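Local coordinates for putative amino acid binding protein (Streptococcus mutans, PDB 4C0R) that binds oxidised glutathione as an extracellular solute-binding protein and probably delivers glutathione to the cystine ABC importer TcyBC, at residues 80-92 / 227-239. Residues are numbered along the deposited sequence; the frame is centred on the assembly and turned at random.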
ATOM      1  N   TYR A  80      -9.036 -10.373  -9.249  1.00  9.99           N
ATOM      2  CA  TYR A  80      -9.794  -9.289  -8.605  1.00 10.58           C
ATOM      3  C   TYR A  80     -10.051  -8.165  -9.561  1.00 11.75           C
ATOM      4  O   TYR A  80      -9.242  -7.926 -10.445  1.00 11.72           O
ATOM      5  CB  TYR A  80      -9.021  -8.716  -7.395  1.00 10.30           C
ATOM      6  CG  TYR A  80      -8.531  -9.850  -6.498  1.00  9.35           C
ATOM      7  CD1 TYR A  80      -9.440 -10.665  -5.814  1.00 10.37           C
ATOM      8  CD2 TYR A  80      -7.187 -10.151  -6.384  1.00  9.81           C
ATOM      9  CE1 TYR A  80      -8.990 -11.737  -5.057  1.00 12.45           C
ATOM     10  CE2 TYR A  80      -6.742 -11.245  -5.620  1.00  9.26           C
ATOM     11  CZ  TYR A  80      -7.639 -12.009  -4.968  1.00 13.26           C
ATOM     12  OH  TYR A  80      -7.175 -13.082  -4.218  1.00 14.58           O
ATOM     13  N   LEU A  81     -11.147  -7.422  -9.350  1.00  8.33           N
ATOM     14  CA  LEU A  81     -11.354  -6.166 -10.073  1.00  8.16           C
ATOM     15  C   LEU A  81     -10.548  -5.030  -9.392  1.00  8.73           C
ATOM     16  O   LEU A  81     -10.337  -5.036  -8.163  1.00  9.48           O
ATOM     17  CB  LEU A  81     -12.806  -5.738 -10.029  1.00 11.42           C
ATOM     18  CG  LEU A  81     -13.818  -6.790 -10.484  1.00 11.67           C
ATOM     19  CD1 LEU A  81     -15.232  -6.294 -10.375  1.00 12.50           C
ATOM     20  CD2 LEU A  81     -13.450  -7.226 -11.852  1.00 14.58           C
ATOM     21  N   TYR A  82     -10.062  -4.106 -10.218  1.00  8.40           N
ATOM     22  CA  TYR A  82      -9.353  -2.897  -9.765  1.00  7.07           C
ATOM     23  C   TYR A  82     -10.219  -1.637  -9.978  1.00  9.62           C
ATOM     24  O   TYR A  82     -10.868  -1.450 -11.026  1.00 10.49           O
ATOM     25  CB  TYR A  82      -8.049  -2.752 -10.498  1.00  7.51           C
ATOM     26  CG  TYR A  82      -6.938  -3.501  -9.865  1.00  6.71           C
ATOM     27  CD1 TYR A  82      -6.783  -4.864 -10.007  1.00  7.63           C
ATOM     28  CD2 TYR A  82      -5.983  -2.811  -9.115  1.00  6.84           C
ATOM     29  CE1 TYR A  82      -5.755  -5.550  -9.399  1.00  9.43           C
ATOM     30  CE2 TYR A  82      -4.957  -3.485  -8.485  1.00  7.07           C
ATOM     31  CZ  TYR A  82      -4.834  -4.849  -8.649  1.00  8.28           C
ATOM     32  OH  TYR A  82      -3.783  -5.474  -8.032  1.00 10.40           O
ATOM     33  N   SER A  83     -10.209  -0.737  -9.021  1.00  8.84           N
ATOM     34  CA  SER A  83     -10.745   0.588  -9.247  1.00  7.34           C
ATOM     35  C   SER A  83      -9.778   1.418 -10.106  1.00  9.03           C
ATOM     36  O   SER A  83      -8.681   0.973 -10.428  1.00  8.82           O
ATOM     37  CB  SER A  83     -10.931   1.314  -7.921  1.00  9.03           C
ATOM     38  OG  SER A  83      -9.693   1.643  -7.345  1.00  9.04           O
ATOM     39  N   ASN A  84     -10.198   2.633 -10.432  1.00  8.86           N
ATOM     40  CA  ASN A  84      -9.264   3.599 -10.944  1.00  9.33           C
ATOM     41  C   ASN A  84      -8.292   3.924  -9.811  1.00  8.95           C
ATOM     42  O   ASN A  84      -8.572   3.699  -8.620  1.00  9.37           O
ATOM     43  CB  ASN A  84     -10.021   4.806 -11.441  1.00 15.34           C
ATOM     44  CG  ASN A  84     -10.814   4.471 -12.714  1.00 20.52           C
ATOM     45  OD1 ASN A  84     -10.418   3.584 -13.498  1.00 26.89           O
ATOM     46  ND2 ASN A  84     -11.925   5.131 -12.883  1.00 26.19           N
ATOM     47  N   PRO A  85      -7.105   4.371 -10.185  1.00  8.19           N
ATOM     48  CA  PRO A  85      -6.092   4.564  -9.157  1.00  7.82           C
ATOM     49  C   PRO A  85      -6.484   5.701  -8.221  1.00  8.30           C
ATOM     50  O   PRO A  85      -7.180   6.648  -8.630  1.00  8.71           O
ATOM     51  CB  PRO A  85      -4.824   4.934  -9.964  1.00  7.22           C
ATOM     52  CG  PRO A  85      -5.355   5.477 -11.207  1.00  8.73           C
ATOM     53  CD  PRO A  85      -6.635   4.746 -11.530  1.00  8.01           C
ATOM     54  N   THR A  86      -6.029   5.591  -6.979  1.00  7.29           N
ATOM     55  CA  THR A  86      -6.315   6.627  -5.984  1.00  6.85           C
ATOM     56  C   THR A  86      -5.097   7.434  -5.524  1.00  7.90           C
ATOM     57  O   THR A  86      -5.236   8.530  -4.970  1.00  7.51           O
ATOM     58  CB  THR A  86      -6.976   6.008  -4.765  1.00  5.88           C
ATOM     59  OG1 THR A  86      -6.029   5.154  -4.142  1.00  9.44           O
ATOM     60  CG2 THR A  86      -8.254   5.272  -5.137  1.00  9.24           C
ATOM     61  N   ALA A  87      -3.892   6.968  -5.776  1.00  8.52           N
ATOM     62  CA  ALA A  87      -2.694   7.679  -5.369  1.00  8.86           C
ATOM     63  C   ALA A  87      -1.524   7.110  -6.132  1.00  9.43           C
ATOM     64  O   ALA A  87      -1.601   6.002  -6.664  1.00  7.00           O
ATOM     65  CB  ALA A  87      -2.442   7.508  -3.863  1.00  8.21           C
ATOM     66  N   SER A  88      -0.453   7.885  -6.196  1.00  8.85           N
ATOM     67  CA  SER A  88       0.815   7.512  -6.770  1.00  8.15           C
ATOM     68  C   SER A  88       1.870   7.508  -5.683  1.00  9.58           C
ATOM     69  O   SER A  88       2.063   8.517  -4.982  1.00 10.39           O
ATOM     70  CB  SER A  88       1.167   8.454  -7.933  1.00 12.13           C
ATOM     71  OG  SER A  88       2.318   7.954  -8.609  1.00 14.88           O
ATOM     72  N   ASN A  89       2.592   6.407  -5.530  1.00  7.89           N
ATOM     73  CA  ASN A  89       3.408   6.178  -4.363  1.00  7.02           C
ATOM     74  C   ASN A  89       4.653   5.387  -4.718  1.00  7.99           C
ATOM     75  O   ASN A  89       4.680   4.144  -4.671  1.00  8.22           O
ATOM     76  CB  ASN A  89       2.574   5.417  -3.368  1.00  7.62           C
ATOM     77  CG  ASN A  89       3.128   5.402  -1.978  1.00  8.81           C
ATOM     78  OD1 ASN A  89       4.159   6.000  -1.701  1.00  8.58           O
ATOM     79  ND2 ASN A  89       2.412   4.743  -1.073  1.00  7.87           N
ATOM     80  N   PRO A  90       5.742   6.092  -5.114  1.00  9.46           N
ATOM     81  CA  PRO A  90       6.877   5.360  -5.621  1.00  9.60           C
ATOM     82  C   PRO A  90       7.709   4.703  -4.545  1.00  9.69           C
ATOM     83  O   PRO A  90       7.592   5.011  -3.371  1.00  8.48           O
ATOM     84  CB  PRO A  90       7.691   6.449  -6.343  1.00 11.12           C
ATOM     85  CG  PRO A  90       7.440   7.642  -5.601  1.00 11.29           C
ATOM     86  CD  PRO A  90       5.959   7.545  -5.144  1.00 12.61           C
ATOM     87  N   LEU A  91       8.548   3.749  -4.956  1.00  9.87           N
ATOM     88  CA  LEU A  91       9.335   3.021  -4.004  1.00  8.15           C
ATOM     89  C   LEU A  91      10.587   3.742  -3.596  1.00  9.94           C
ATOM     90  O   LEU A  91      11.210   4.488  -4.383  1.00 10.00           O
ATOM     91  CB  LEU A  91       9.763   1.648  -4.544  1.00 13.10           C
ATOM     92  CG  LEU A  91       8.640   0.673  -4.717  1.00 13.29           C
ATOM     93  CD1 LEU A  91       9.213  -0.581  -5.392  1.00 15.74           C
ATOM     94  CD2 LEU A  91       8.046   0.342  -3.382  1.00 15.66           C
ATOM     95  N   VAL A  92      10.989   3.457  -2.375  1.00  8.43           N
ATOM     96  CA  VAL A  92      12.291   3.881  -1.841  1.00  8.19           C
ATOM     97  C   VAL A  92      13.014   2.715  -1.130  1.00  9.28           C
ATOM     98  O   VAL A  92      12.423   1.716  -0.738  1.00  9.88           O
ATOM     99  CB  VAL A  92      12.201   5.046  -0.854  1.00 10.26           C
ATOM    100  CG1 VAL A  92      11.657   6.231  -1.520  1.00 13.16           C
ATOM    101  CG2 VAL A  92      11.350   4.654   0.407  1.00  9.89           C
ATOM    102  N   TYR A 227      -4.450  13.283   4.727  1.00 11.69           N
ATOM    103  CA  TYR A 227      -4.018  11.986   5.214  1.00 13.03           C
ATOM    104  C   TYR A 227      -2.635  11.536   4.742  1.00 14.74           C
ATOM    105  O   TYR A 227      -1.888  10.923   5.534  1.00 17.55           O
ATOM    106  CB  TYR A 227      -5.129  10.912   4.992  1.00 14.48           C
ATOM    107  CG  TYR A 227      -6.413  11.274   5.738  1.00 13.73           C
ATOM    108  CD1 TYR A 227      -6.531  11.077   7.145  1.00 17.88           C
ATOM    109  CD2 TYR A 227      -7.465  11.813   5.098  1.00 15.46           C
ATOM    110  CE1 TYR A 227      -7.681  11.444   7.821  1.00 18.08           C
ATOM    111  CE2 TYR A 227      -8.611  12.184   5.753  1.00 17.79           C
ATOM    112  CZ  TYR A 227      -8.722  12.017   7.119  1.00 19.20           C
ATOM    113  OH  TYR A 227      -9.921  12.426   7.712  1.00 24.54           O
ATOM    114  N   LEU A 228      -2.245  11.857   3.508  1.00 11.76           N
ATOM    115  CA  LEU A 228      -0.941  11.482   2.973  1.00 12.90           C
ATOM    116  C   LEU A 228       0.164  12.502   3.211  1.00 15.57           C
ATOM    117  O   LEU A 228       1.321  12.176   3.130  1.00 16.63           O
ATOM    118  CB  LEU A 228      -0.986  11.146   1.467  1.00  9.56           C
ATOM    119  CG  LEU A 228      -1.993  10.050   1.203  1.00  8.87           C
ATOM    120  CD1 LEU A 228      -2.013   9.836  -0.283  1.00  8.46           C
ATOM    121  CD2 LEU A 228      -1.654   8.786   1.956  1.00 11.09           C
ATOM    122  N   GLY A 229      -0.217  13.749   3.472  1.00 13.64           N
ATOM    123  CA  GLY A 229       0.736  14.820   3.744  1.00 16.44           C
ATOM    124  C   GLY A 229       1.259  15.568   2.527  1.00 17.35           C
ATOM    125  O   GLY A 229       2.242  16.307   2.592  1.00 19.59           O
ATOM    126  N   GLY A 230       0.595  15.404   1.394  1.00 13.70           N
ATOM    127  CA  GLY A 230       0.955  16.060   0.166  1.00 12.27           C
ATOM    128  C   GLY A 230       0.001  15.666  -0.928  1.00 12.11           C
ATOM    129  O   GLY A 230      -0.956  14.937  -0.651  1.00 12.88           O
ATOM    130  N   SER A 231       0.207  16.207  -2.124  1.00 13.33           N
ATOM    131  CA  SER A 231      -0.655  15.965  -3.244  1.00 13.13           C
ATOM    132  C   SER A 231      -0.038  14.861  -4.094  1.00 12.16           C
ATOM    133  O   SER A 231       0.938  15.075  -4.825  1.00 14.78           O
ATOM    134  CB  SER A 231      -0.817  17.264  -4.043  1.00 20.10           C
ATOM    135  OG  SER A 231      -1.868  17.135  -4.984  1.00 25.72           O
ATOM    136  N   TYR A 232      -0.600  13.648  -3.961  1.00 10.79           N
ATOM    137  CA  TYR A 232      -0.042  12.464  -4.581  1.00  9.38           C
ATOM    138  C   TYR A 232      -1.081  11.750  -5.434  1.00 11.01           C
ATOM    139  O   TYR A 232      -1.125  10.528  -5.461  1.00 13.00           O
ATOM    140  CB  TYR A 232       0.503  11.514  -3.514  1.00 10.84           C
ATOM    141  CG  TYR A 232       1.477  12.169  -2.537  1.00 13.10           C
ATOM    142  CD1 TYR A 232       2.586  12.851  -2.989  1.00 20.71           C
ATOM    143  CD2 TYR A 232       1.241  12.139  -1.191  1.00 12.84           C
ATOM    144  CE1 TYR A 232       3.483  13.443  -2.056  1.00 22.55           C
ATOM    145  CE2 TYR A 232       2.114  12.708  -0.282  1.00 14.77           C
ATOM    146  CZ  TYR A 232       3.215  13.356  -0.725  1.00 21.46           C
ATOM    147  OH  TYR A 232       4.044  13.933   0.252  1.00 24.49           O
ATOM    148  N   LEU A 233      -1.885  12.476  -6.161  1.00 10.35           N
ATOM    149  CA  LEU A 233      -2.904  11.844  -6.990  1.00 10.56           C
ATOM    150  C   LEU A 233      -2.328  11.280  -8.271  1.00 10.78           C
ATOM    151  O   LEU A 233      -1.278  11.725  -8.791  1.00 10.58           O
ATOM    152  CB  LEU A 233      -4.021  12.811  -7.342  1.00 11.89           C
ATOM    153  CG  LEU A 233      -4.767  13.413  -6.129  1.00 13.72           C
ATOM    154  CD1 LEU A 233      -5.915  14.250  -6.658  1.00 15.14           C
ATOM    155  CD2 LEU A 233      -5.275  12.363  -5.189  1.00 12.74           C
ATOM    156  N   PRO A 234      -3.029  10.319  -8.826  1.00  9.05           N
ATOM    157  CA  PRO A 234      -2.660   9.822 -10.136  1.00  9.17           C
ATOM    158  C   PRO A 234      -2.827  10.928 -11.205  1.00 10.14           C
ATOM    159  O   PRO A 234      -3.500  11.938 -10.998  1.00 11.35           O
ATOM    160  CB  PRO A 234      -3.674   8.695 -10.395  1.00 10.00           C
ATOM    161  CG  PRO A 234      -4.268   8.372  -9.037  1.00  8.73           C
ATOM    162  CD  PRO A 234      -4.281   9.715  -8.329  1.00  8.70           C
ATOM    163  N   ASP A 235      -2.236  10.696 -12.365  1.00 12.77           N
ATOM    164  CA  ASP A 235      -2.421  11.620 -13.474  1.00 13.18           C
ATOM    165  C   ASP A 235      -3.878  11.637 -13.933  1.00 13.61           C
ATOM    166  O   ASP A 235      -4.545  10.618 -13.982  1.00 14.36           O
ATOM    167  CB  ASP A 235      -1.527  11.190 -14.654  1.00 13.74           C
ATOM    168  CG  ASP A 235      -0.057  11.236 -14.352  1.00 16.56           C
ATOM    169  OD1 ASP A 235       0.374  11.870 -13.363  1.00 16.36           O
ATOM    170  OD2 ASP A 235       0.702  10.656 -15.176  1.00 16.49           O
ATOM    171  N   LYS A 236      -4.365  12.842 -14.280  1.00 18.20           N
ATOM    172  CA  LYS A 236      -5.704  13.055 -14.762  1.00 17.72           C
ATOM    173  C   LYS A 236      -6.142  12.058 -15.844  1.00 20.10           C
ATOM    174  O   LYS A 236      -7.222  11.471 -15.774  1.00 19.96           O
ATOM    175  CB  LYS A 236      -5.790  14.517 -15.305  1.00 23.93           C
ATOM    176  N   LYS A 237      -5.293  11.809 -16.834  1.00 23.43           N
ATOM    177  CA  LYS A 237      -5.723  10.954 -17.922  1.00 23.71           C
ATOM    178  C   LYS A 237      -5.902   9.511 -17.470  1.00 25.07           C
ATOM    179  O   LYS A 237      -6.606   8.720 -18.105  1.00 26.81           O
ATOM    180  CB  LYS A 237      -4.744  11.025 -19.073  1.00 28.36           C
ATOM    181  CG  LYS A 237      -3.368  10.569 -18.728  1.00 29.58           C
ATOM    182  CD  LYS A 237      -2.535  10.470 -19.981  1.00 30.39           C
ATOM    183  CE  LYS A 237      -1.082  10.445 -19.662  1.00 31.51           C
ATOM    184  NZ  LYS A 237      -0.312  10.707 -20.927  1.00 31.76           N
ATOM    185  N   ASP A 238      -5.295   9.149 -16.343  1.00 22.09           N
ATOM    186  CA  ASP A 238      -5.430   7.789 -15.861  1.00 20.99           C
ATOM    187  C   ASP A 238      -6.695   7.618 -15.009  1.00 21.30           C
ATOM    188  O   ASP A 238      -6.966   6.531 -14.482  1.00 26.99           O
ATOM    189  CB  ASP A 238      -4.141   7.414 -15.077  1.00 19.05           C
ATOM    190  CG  ASP A 238      -2.928   7.359 -15.990  1.00 18.00           C
ATOM    191  OD1 ASP A 238      -3.125   6.915 -17.162  1.00 28.90           O
ATOM    192  OD2 ASP A 238      -1.788   7.754 -15.649  1.00 14.37           O
ATOM    193  N   MET A 239      -7.495   8.675 -14.879  1.00 20.82           N
ATOM    194  CA  MET A 239      -8.715   8.587 -14.080  1.00 20.80           C
ATOM    195  C   MET A 239      -9.954   8.364 -14.952  1.00 24.22           C
ATOM    196  O   MET A 239     -11.064   8.336 -14.428  1.00 26.69           O
ATOM    197  CB  MET A 239      -8.892   9.856 -13.225  1.00 21.18           C
ATOM    198  CG  MET A 239      -7.796  10.133 -12.224  1.00 20.88           C
ATOM    199  SD  MET A 239      -7.644   8.826 -10.947  1.00 18.42           S
ATOM    200  CE  MET A 239      -9.198   8.892 -10.073  1.00 19.84           C
TER
HETATM  201  O   HOH W   1     -12.325   7.274 -11.707  1.00 26.70           O
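Ser88 N donates to Tyr232 O, the one direct hydrogen bond between segments 80-92 and 227-239; at 2.8 Å and 162° at the hydrogen it is short and nearly straight. To the same carbonyl Ala87 CA adds a weaker, more bent CA-H...O contact (3.3 Å).

Apolar packing centres on two prolines: the ring of Pro85 lies obliquely across that of Pro234, with Pro85 CB 3.6 Å from Pro234 CG. Met239, bent at chi2 (-63°) and chi3 (-64°), folds its thioether back so that SD reaches Pro85 O at 3.2 Å. That carbonyl is buried without a hydrogen-bond partner; its near neighbours are Met239 SD and CE and Pro234 CG. More loosely, Leu228 CD1 meets Ala87 CB at 4.3 Å.

Solvent joins the far end, where one water donates to Met239 O (3.2 Å); its link to Asn84 ND2 is doubtfully short. Beyond the two segments, Asp238 OD2 hydrogen-bonds Tyr191 OH on strand 191-196 and salt-bridges Lys189 NZ in the loop before it.

The C-terminal tail after helix 219-228 thus packs against residues 84-88 of the interrupted strand 81-96, which with its antiparallel partner 191-196 probably belongs to the hinge crossing between the lobes, as in family 3 proteins of the periplasmic-binding fold.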